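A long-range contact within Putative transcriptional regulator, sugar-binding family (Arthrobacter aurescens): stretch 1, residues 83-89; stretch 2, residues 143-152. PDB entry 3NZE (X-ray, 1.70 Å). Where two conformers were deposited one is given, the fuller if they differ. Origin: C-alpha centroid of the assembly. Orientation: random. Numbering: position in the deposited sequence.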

# COMPACT_ATOMS: atom_id res chain seq x y z
N SER A 83 1.21 -21.43 3.26
CA SER A 83 1.15 -19.99 3.37
C SER A 83 -0.20 -19.46 2.95
O SER A 83 -0.96 -20.13 2.25
CB SER A 83 2.25 -19.34 2.55
OG SER A 83 3.51 -19.59 3.15
N ILE A 84 -0.49 -18.24 3.38
CA ILE A 84 -1.77 -17.62 3.13
C ILE A 84 -1.54 -16.20 2.67
O ILE A 84 -0.68 -15.51 3.20
CB ILE A 84 -2.57 -17.53 4.44
CG1 ILE A 84 -2.86 -18.93 5.00
CG2 ILE A 84 -3.86 -16.76 4.24
CD1 ILE A 84 -3.38 -18.92 6.42
N VAL A 85 -2.29 -15.75 1.67
CA VAL A 85 -2.30 -14.34 1.33
C VAL A 85 -3.62 -13.75 1.78
O VAL A 85 -4.70 -14.24 1.42
CB VAL A 85 -2.08 -14.07 -0.18
CG1 VAL A 85 -0.63 -14.33 -0.57
CG2 VAL A 85 -3.04 -14.88 -1.03
N VAL A 86 -3.54 -12.72 2.61
CA VAL A 86 -4.74 -12.11 3.18
C VAL A 86 -4.93 -10.67 2.70
O VAL A 86 -3.99 -9.87 2.66
CB VAL A 86 -4.77 -12.22 4.74
CG1 VAL A 86 -3.53 -11.55 5.38
CG2 VAL A 86 -6.06 -11.63 5.30
N GLN A 87 -6.16 -10.36 2.30
CA GLN A 87 -6.53 -9.04 1.83
C GLN A 87 -6.64 -8.07 3.02
O GLN A 87 -7.33 -8.37 3.99
CB GLN A 87 -7.89 -9.17 1.13
CG GLN A 87 -8.44 -7.93 0.48
CD GLN A 87 -9.81 -8.22 -0.14
OE1 GLN A 87 -10.13 -9.38 -0.40
NE2 GLN A 87 -10.60 -7.19 -0.37
N LEU A 88 -5.97 -6.92 2.94
CA LEU A 88 -5.90 -6.00 4.09
C LEU A 88 -6.98 -4.92 4.11
O LEU A 88 -7.24 -4.32 5.15
CB LEU A 88 -4.54 -5.32 4.15
CG LEU A 88 -3.35 -6.27 4.36
CD1 LEU A 88 -2.05 -5.47 4.53
CD2 LEU A 88 -3.61 -7.13 5.59
N ASN A 89 -7.60 -4.67 2.95
CA ASN A 89 -8.63 -3.65 2.83
C ASN A 89 -9.79 -4.16 1.98
O ASN A 89 -9.59 -4.98 1.10
CB ASN A 89 -8.06 -2.36 2.22
CG ASN A 89 -7.34 -2.59 0.90
OD1 ASN A 89 -6.58 -3.55 0.75
ND2 ASN A 89 -7.55 -1.69 -0.06
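Stretch 2 143-152: RILDLQARMS

Packing of a helical segment, residues 143-152, against a short β-strand in a putative sugar-binding transcriptional regulator. Stretch 1 is extended from Ile84 to Gln87 and leaves the strand at Leu88, where phi/psi turns to -93/-19°. Stretch 2 enters as the last part of a helix that begins earlier in the chain; its backbone bonds include Gln148 N to Ile144 O at 2.9 Å, and beyond the helix Met151 N still reaches Gln148 O at 3.1 Å before the chain opens out at Met151 (phi/psi -62/143°). The helix runs obliquely against the strand direction: the N-to-C axes make an angle of 118° (signed crossing angle -118°) and approach to 8.7 Å, a spacing filled by side chains. The backbones are nearest at Val86 and Gln148, whose CA atoms lie 6.7 Å apart. Together the two stretches bury 362 Å².

Ser83, ahead of the strand, takes no part in the contact. Ile84 opens it: its CA-to-CB bond points toward the helix, and with chi1 m and chi2 t the side chain extends so that Ile84 CD1 meets Leu147 CD2 at 4.1 Å. Val85 is out of reach, in keeping with the alternation of an extended strand, and the next inward residue is Val86. Val86 is the centre of the apolar contact and has the largest covered area in stretch 1. In the conformer given here, chi1 is p and one methyl serves three helix residues: Val86 CG2 lies 4.0 Å from Ile144 CG2, 4.2 Å from Leu147 CB and 4.0 Å from Gln148 CG. Ile144, Leu147 and Gln148 are spaced by three and four positions, so they fall on one side of the helix and border this methyl from that side.

Gln87 points its CA-to-CB bond sideways and contributes through its backbone. Gln148 NE2 donates a hydrogen bond to Gln87 O at 2.9 Å, with an N-H...acceptor angle of 149°; it ties the helix side chain to the carbonyl at the end of the strand. The same carbonyl sits beside an aliphatic neighbour, with Gln87 O 4.3 Å from Ile144 CG2. The Gln87 side chain takes no part in this bond: Gln87 NE2 donates to Asn89 O at 2.8 Å, and OE1 is bonded elsewhere in the structure.

The CA-to-CB bond of Leu88 is also sideways, but the end of its side chain comes nearer to stretch 2. Leu88 CD2 packs 3.6 Å from Gln148 CG, while Gln148 NE2 passes 3.4 Å from Leu88 CA, so the glutamine lies along this residue with its aliphatic part against the leucine methyl. Past the helix, selenomethionine Met151 extends the apolar surface: its CA-to-CB bond points toward stretch 1, and Met151 CE reaches Leu88 CD2 at 3.9 Å. The CA-to-CB bond of Asn89 points away, and the residue makes no contact with stretch 2.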

# COMPACT_ATOMS: atom_id res chain seq x y z
N ARG A 143 -12.68 -12.91 11.96
CA ARG A 143 -11.77 -14.00 11.62
C ARG A 143 -10.69 -13.52 10.64
O ARG A 143 -9.55 -13.98 10.69
CB ARG A 143 -12.54 -15.19 11.05
CG ARG A 143 -13.50 -15.86 12.03
CD ARG A 143 -12.76 -16.62 13.13
NE ARG A 143 -12.21 -15.74 14.15
CZ ARG A 143 -12.93 -15.17 15.11
NH1 ARG A 143 -14.24 -15.38 15.18
NH2 ARG A 143 -12.35 -14.38 16.01
N ILE A 144 -11.06 -12.60 9.76
CA ILE A 144 -10.07 -12.01 8.87
C ILE A 144 -9.18 -11.00 9.60
O ILE A 144 -7.97 -10.97 9.36
CB ILE A 144 -10.74 -11.35 7.64
CG1 ILE A 144 -11.53 -12.41 6.86
CG2 ILE A 144 -9.68 -10.73 6.73
CD1 ILE A 144 -10.68 -13.57 6.38
N LEU A 145 -9.76 -10.19 10.47
CA LEU A 145 -8.96 -9.27 11.28
C LEU A 145 -7.89 -10.05 12.04
O LEU A 145 -6.76 -9.58 12.20
CB LEU A 145 -9.84 -8.47 12.24
CG LEU A 145 -10.86 -7.54 11.57
CD1 LEU A 145 -11.76 -6.86 12.60
CD2 LEU A 145 -10.14 -6.50 10.70
N ASP A 146 -8.24 -11.25 12.50
CA ASP A 146 -7.31 -12.08 13.27
C ASP A 146 -6.14 -12.55 12.41
O ASP A 146 -4.99 -12.61 12.87
CB ASP A 146 -8.03 -13.29 13.88
CG ASP A 146 -9.00 -12.90 14.99
OD1 ASP A 146 -8.95 -11.76 15.49
OD2 ASP A 146 -9.83 -13.76 15.36
N LEU A 147 -6.43 -12.90 11.16
CA LEU A 147 -5.40 -13.32 10.22
C LEU A 147 -4.48 -12.15 9.91
O LEU A 147 -3.26 -12.31 9.85
CB LEU A 147 -6.02 -13.82 8.91
CG LEU A 147 -6.20 -15.33 8.77
CD1 LEU A 147 -6.77 -15.66 7.38
CD2 LEU A 147 -4.88 -16.04 8.99
N GLN A 148 -5.07 -10.98 9.68
CA GLN A 148 -4.28 -9.79 9.40
C GLN A 148 -3.30 -9.53 10.53
O GLN A 148 -2.17 -9.14 10.29
CB GLN A 148 -5.19 -8.58 9.21
CG GLN A 148 -5.97 -8.59 7.89
CD GLN A 148 -6.99 -7.46 7.82
OE1 GLN A 148 -7.15 -6.70 8.76
NE2 GLN A 148 -7.70 -7.37 6.68
N ALA A 149 -3.75 -9.75 11.77
CA ALA A 149 -2.93 -9.44 12.95
C ALA A 149 -1.69 -10.33 13.02
O ALA A 149 -0.69 -9.97 13.64
CB ALA A 149 -3.77 -9.58 14.23
N ARG A 150 -1.76 -11.48 12.36
CA ARG A 150 -0.66 -12.44 12.36
C ARG A 150 0.25 -12.32 11.14
O ARG A 150 1.12 -13.16 10.94
CB ARG A 150 -1.20 -13.87 12.42
CG ARG A 150 -1.94 -14.24 13.70
CD ARG A 150 -2.77 -15.52 13.48
NE ARG A 150 -1.92 -16.64 13.08
CZ ARG A 150 -2.34 -17.73 12.44
NH1 ARG A 150 -3.62 -17.86 12.11
NH2 ARG A 150 -1.48 -18.68 12.11
N MSE A 151 0.06 -11.30 10.30
CA MSE A 151 0.84 -11.26 9.06
C MSE A 151 2.36 -11.17 9.27
O MSE A 151 2.83 -10.50 10.19
CB MSE A 151 0.37 -10.15 8.12
CG MSE A 151 0.66 -8.76 8.60
SE MSE A 151 -0.04 -7.48 7.31
CE MSE A 151 -1.17 -6.47 8.53
N SER A 152 3.09 -11.85 8.41
CA SER A 152 4.56 -11.88 8.46
C SER A 152 5.12 -10.71 7.65
O SER A 152 6.12 -10.09 8.05
CB SER A 152 5.09 -13.19 7.87
OG SER A 152 4.23 -14.29 8.13